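Local coordinates for Hsp70/Hsp90 co-chaperone CNS1 (Saccharomyces cerevisiae, PDB 6HFM), which acts as a co-chaperone that binds Hsp90 and Hsp70 and stimulates the ATPase of the Hsp70 SSA1, here represented by its C-terminal wheel domain, at residues A[44-52]-A[63-71]. Residues are numbered along the deposited sequence; the frame is centred on the assembly and turned at random.
Sequences ESQLIYPAL and FVGEVSELT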
ATOM      1  N   GLU A  44      18.875   0.462  10.579  1.00 22.33           N
ATOM      2  CA  GLU A  44      18.050   1.513  11.205  1.00 24.89           C
ATOM      3  C   GLU A  44      17.613   2.615  10.267  1.00 22.33           C
ATOM      4  O   GLU A  44      16.710   3.380  10.609  1.00 23.72           O
ATOM      5  CB  GLU A  44      18.829   2.258  12.301  1.00 30.93           C
ATOM      6  CG  GLU A  44      19.029   1.552  13.614  1.00 35.71           C
ATOM      7  CD  GLU A  44      19.374   2.551  14.710  1.00 37.04           C
ATOM      8  OE1 GLU A  44      20.110   3.540  14.438  1.00 35.35           O
ATOM      9  OE2 GLU A  44      18.885   2.363  15.832  1.00 38.20           O
ATOM     10  N   SER A  45      18.297   2.758   9.132  1.00 19.99           N
ATOM     11  CA  SER A  45      17.947   3.804   8.174  1.00 20.38           C
ATOM     12  C   SER A  45      16.571   3.510   7.588  1.00 20.79           C
ATOM     13  O   SER A  45      16.029   2.411   7.756  1.00 19.88           O
ATOM     14  CB  SER A  45      19.013   3.944   7.081  1.00 19.83           C
ATOM     15  OG  SER A  45      19.081   2.822   6.226  1.00 20.06           O
ATOM     16  N   GLN A  46      15.993   4.503   6.924  1.00 21.20           N
ATOM     17  CA  GLN A  46      14.619   4.381   6.439  1.00 21.20           C
ATOM     18  C   GLN A  46      14.523   3.379   5.295  1.00 18.66           C
ATOM     19  O   GLN A  46      15.235   3.492   4.300  1.00 18.58           O
ATOM     20  CB  GLN A  46      14.070   5.737   5.995  1.00 23.45           C
ATOM     21  CG  GLN A  46      13.950   6.736   7.132  1.00 26.47           C
ATOM     22  CD  GLN A  46      13.598   8.134   6.662  1.00 29.49           C
ATOM     23  OE1 GLN A  46      12.746   8.317   5.787  1.00 27.19           O
ATOM     24  NE2 GLN A  46      14.248   9.135   7.255  1.00 32.07           N
ATOM     25  N   LEU A  47      13.666   2.379   5.474  1.00 17.01           N
ATOM     26  CA  LEU A  47      13.263   1.480   4.399  1.00 16.71           C
ATOM     27  C   LEU A  47      12.349   2.233   3.435  1.00 16.94           C
ATOM     28  O   LEU A  47      11.402   2.899   3.856  1.00 18.41           O
ATOM     29  CB  LEU A  47      12.551   0.257   4.970  1.00 16.62           C
ATOM     30  CG  LEU A  47      12.165  -0.856   3.994  1.00 17.25           C
ATOM     31  CD1 LEU A  47      13.374  -1.455   3.292  1.00 18.41           C
ATOM     32  CD2 LEU A  47      11.380  -1.944   4.716  1.00 17.41           C
ATOM     33  N   ILE A  48      12.647   2.120   2.142  1.00 16.41           N
ATOM     34  CA  ILE A  48      11.935   2.842   1.086  1.00 16.76           C
ATOM     35  C   ILE A  48      11.372   1.806   0.110  1.00 17.07           C
ATOM     36  O   ILE A  48      12.126   0.977  -0.408  1.00 19.15           O
ATOM     37  CB  ILE A  48      12.884   3.803   0.346  1.00 17.85           C
ATOM     38  CG1 ILE A  48      13.436   4.861   1.311  1.00 20.05           C
ATOM     39  CG2 ILE A  48      12.169   4.502  -0.802  1.00 18.28           C
ATOM     40  CD1 ILE A  48      14.680   5.569   0.816  1.00 22.84           C
ATOM     41  N   TYR A  49      10.062   1.863  -0.140  1.00 17.51           N
ATOM     42  CA  TYR A  49       9.398   0.940  -1.077  1.00 16.60           C
ATOM     43  C   TYR A  49       8.442   1.692  -2.005  1.00 17.13           C
ATOM     44  O   TYR A  49       7.995   2.789  -1.668  1.00 17.50           O
ATOM     45  CB  TYR A  49       8.660  -0.204  -0.355  1.00 17.70           C
ATOM     46  CG  TYR A  49       8.229   0.039   1.086  1.00 17.40           C
ATOM     47  CD1 TYR A  49       7.386   1.089   1.420  1.00 17.88           C
ATOM     48  CD2 TYR A  49       8.641  -0.825   2.116  1.00 18.18           C
ATOM     49  CE1 TYR A  49       6.990   1.308   2.733  1.00 18.01           C
ATOM     50  CE2 TYR A  49       8.241  -0.618   3.428  1.00 18.56           C
ATOM     51  CZ  TYR A  49       7.416   0.449   3.734  1.00 18.47           C
ATOM     52  OH  TYR A  49       7.009   0.655   5.033  1.00 20.32           O
ATOM     53  N   PRO A  50       8.121   1.103  -3.173  1.00 17.08           N
ATOM     54  CA  PRO A  50       7.125   1.720  -4.036  1.00 16.94           C
ATOM     55  C   PRO A  50       5.716   1.555  -3.469  1.00 16.41           C
ATOM     56  O   PRO A  50       5.497   0.745  -2.562  1.00 16.70           O
ATOM     57  CB  PRO A  50       7.268   0.944  -5.361  1.00 18.36           C
ATOM     58  CG  PRO A  50       8.397  -0.017  -5.172  1.00 19.01           C
ATOM     59  CD  PRO A  50       8.525  -0.207  -3.698  1.00 18.49           C
ATOM     60  N   ALA A  51       4.772   2.310  -4.025  1.00 16.40           N
ATOM     61  CA  ALA A  51       3.358   2.203  -3.662  1.00 17.13           C
ATOM     62  C   ALA A  51       2.448   2.225  -4.881  1.00 16.86           C
ATOM     63  O   ALA A  51       2.613   3.060  -5.783  1.00 18.31           O
ATOM     64  CB  ALA A  51       2.966   3.322  -2.711  1.00 18.06           C
ATOM     65  N   LEU A  52       1.493   1.291  -4.900  1.00 17.25           N
ATOM     66  CA  LEU A  52       0.355   1.326  -5.808  1.00 18.51           C
ATOM     67  C   LEU A  52      -0.830   1.885  -5.031  1.00 18.63           C
ATOM     68  O   LEU A  52      -1.180   1.364  -3.968  1.00 19.58           O
ATOM     69  CB  LEU A  52       0.030  -0.078  -6.323  1.00 20.19           C
ATOM     70  CG  LEU A  52       1.051  -0.694  -7.275  1.00 23.61           C
ATOM     71  CD1 LEU A  52       0.753  -2.168  -7.499  1.00 25.17           C
ATOM     72  CD2 LEU A  52       1.071   0.040  -8.608  1.00 26.92           C
ATOM     73  N   PHE A  63       0.926   5.434  -9.198  1.00 20.96           N
ATOM     74  CA  PHE A  63       2.158   4.759  -8.828  1.00 21.31           C
ATOM     75  C   PHE A  63       3.140   5.786  -8.271  1.00 21.85           C
ATOM     76  O   PHE A  63       3.409   6.802  -8.912  1.00 23.76           O
ATOM     77  CB  PHE A  63       2.768   4.059 -10.040  1.00 22.99           C
ATOM     78  CG  PHE A  63       4.107   3.433  -9.768  1.00 24.82           C
ATOM     79  CD1 PHE A  63       4.202   2.305  -8.970  1.00 25.91           C
ATOM     80  CD2 PHE A  63       5.278   3.981 -10.298  1.00 26.51           C
ATOM     81  CE1 PHE A  63       5.434   1.723  -8.706  1.00 27.18           C
ATOM     82  CE2 PHE A  63       6.510   3.399 -10.042  1.00 27.50           C
ATOM     83  CZ  PHE A  63       6.587   2.270  -9.243  1.00 26.62           C
ATOM     84  N   VAL A  64       3.662   5.514  -7.076  1.00 20.49           N
ATOM     85  CA  VAL A  64       4.675   6.356  -6.445  1.00 21.14           C
ATOM     86  C   VAL A  64       5.909   5.480  -6.263  1.00 20.51           C
ATOM     87  O   VAL A  64       5.861   4.485  -5.545  1.00 21.84           O
ATOM     88  CB  VAL A  64       4.171   6.917  -5.097  1.00 22.57           C
ATOM     89  CG1 VAL A  64       5.235   7.770  -4.419  1.00 22.63           C
ATOM     90  CG2 VAL A  64       2.907   7.742  -5.313  1.00 23.28           C
ATOM     91  N   GLY A  65       7.006   5.847  -6.925  1.00 21.05           N
ATOM     92  CA  GLY A  65       8.200   5.009  -6.966  1.00 21.65           C
ATOM     93  C   GLY A  65       8.893   4.788  -5.637  1.00 21.17           C
ATOM     94  O   GLY A  65       9.451   3.708  -5.414  1.00 22.25           O
ATOM     95  N   GLU A  66       8.868   5.805  -4.771  1.00 22.32           N
ATOM     96  CA  GLU A  66       9.541   5.770  -3.464  1.00 22.99           C
ATOM     97  C   GLU A  66       8.671   6.376  -2.363  1.00 22.53           C
ATOM     98  O   GLU A  66       8.299   7.553  -2.426  1.00 25.47           O
ATOM     99  CB  GLU A  66      10.862   6.538  -3.529  1.00 24.77           C
ATOM    100  CG  GLU A  66      11.898   5.903  -4.437  1.00 27.98           C
ATOM    101  CD  GLU A  66      13.243   6.603  -4.391  1.00 33.99           C
ATOM    102  OE1 GLU A  66      13.329   7.743  -3.880  1.00 39.84           O
ATOM    103  OE2 GLU A  66      14.228   5.995  -4.858  1.00 38.37           O
ATOM    104  N   VAL A  67       8.349   5.555  -1.364  1.00 20.74           N
ATOM    105  CA  VAL A  67       7.659   5.984  -0.151  1.00 19.55           C
ATOM    106  C   VAL A  67       8.463   5.474   1.038  1.00 19.44           C
ATOM    107  O   VAL A  67       8.707   4.276   1.145  1.00 19.93           O
ATOM    108  CB  VAL A  67       6.229   5.396  -0.079  1.00 19.73           C
ATOM    109  CG1 VAL A  67       5.535   5.785   1.223  1.00 20.11           C
ATOM    110  CG2 VAL A  67       5.403   5.855  -1.278  1.00 19.53           C
ATOM    111  N   SER A  68       8.865   6.379   1.929  1.00 18.77           N
ATOM    112  CA  SER A  68       9.548   5.981   3.161  1.00 18.45           C
ATOM    113  C   SER A  68       8.580   5.324   4.134  1.00 18.06           C
ATOM    114  O   SER A  68       7.441   5.765   4.274  1.00 18.77           O
ATOM    115  CB  SER A  68      10.174   7.192   3.859  1.00 20.02           C
ATOM    116  OG  SER A  68      10.592   6.844   5.170  1.00 22.10           O
ATOM    117  N   GLU A  69       9.065   4.305   4.847  1.00 18.98           N
ATOM    118  CA  GLU A  69       8.301   3.659   5.925  1.00 19.09           C
ATOM    119  C   GLU A  69       7.854   4.615   7.046  1.00 19.32           C
ATOM    120  O   GLU A  69       6.897   4.325   7.752  1.00 20.49           O
ATOM    121  CB  GLU A  69       9.114   2.519   6.547  1.00 19.28           C
ATOM    122  CG  GLU A  69      10.325   2.983   7.343  1.00 19.50           C
ATOM    123  CD  GLU A  69      11.167   1.850   7.876  1.00 20.32           C
ATOM    124  OE1 GLU A  69      10.656   0.720   8.031  1.00 21.22           O
ATOM    125  OE2 GLU A  69      12.369   2.092   8.133  1.00 19.49           O
ATOM    126  N   LEU A  70       8.570   5.726   7.234  1.00 20.30           N
ATOM    127  CA  LEU A  70       8.189   6.728   8.239  1.00 21.80           C
ATOM    128  C   LEU A  70       7.078   7.682   7.785  1.00 21.58           C
ATOM    129  O   LEU A  70       6.598   8.493   8.585  1.00 24.37           O
ATOM    130  CB  LEU A  70       9.418   7.529   8.683  1.00 23.91           C
ATOM    131  CG  LEU A  70      10.562   6.728   9.314  1.00 27.26           C
ATOM    132  CD1 LEU A  70      11.654   7.691   9.744  1.00 29.86           C
ATOM    133  CD2 LEU A  70      10.101   5.895  10.500  1.00 29.29           C
ATOM    134  N   THR A  71       6.680   7.600   6.516  1.00 20.57           N
ATOM    135  CA  THR A  71       5.528   8.346   5.999  1.00 22.15           C
ATOM    136  C   THR A  71       4.241   7.850   6.669  1.00 21.82           C
ATOM    137  O   THR A  71       4.048   6.637   6.823  1.00 20.80           O
ATOM    138  CB  THR A  71       5.392   8.156   4.473  1.00 23.26           C
ATOM    139  OG1 THR A  71       6.640   8.425   3.830  1.00 25.51           O
ATOM    140  CG2 THR A  71       4.337   9.087   3.888  1.00 23.26           C
TER
HETATM  141  O   HOH W   1      13.702   3.843   9.826  1.00 38.72           O
HETATM  142  O   HOH W   2       8.486  -0.852   7.131  1.00 20.77           O
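E69 grips the backbone of L47 twice: its amide N donates to L47 O (2.9 Å), and OE2 accepts a nearly straight hydrogen bond from L47 N (3.0 Å, 174°), met from above the carboxylate plane. With chi1 at 69°, CG sits between the backbone N and the carbonyl carbon, which turns the extended chain back over L47. Y49 brings its OH against E69 CB (3.2 Å), the ring nearly perpendicular to the carboxylate (85°), and a water joins Y49 OH to E69 OE1. Beside this, S68 OG donates to Q46 OE1 (2.7 Å) and accepts from the L70 amide in an ST turn, while L70 CD1 lies against Q46 CG.

Antiparallel pairing continues through Y49 with V67 and A51 with V64, each joined by two backbone hydrogen bonds. Between them the register slips by one, a beta bulge where P50 faces G65. A51 CB still meets V67 CG2 (3.8 Å); F63 CE1 touches P50 CB, and L52 CD2 lies at the ring edge.

R16 forms a salt bridge with E69 OE1. In this wheel-domain hairpin, strand 47-55 also pairs in parallel with strand 139-145, whose L139 touches Y49, A51 and V67; helix 121-126 contacts Y49 and E69.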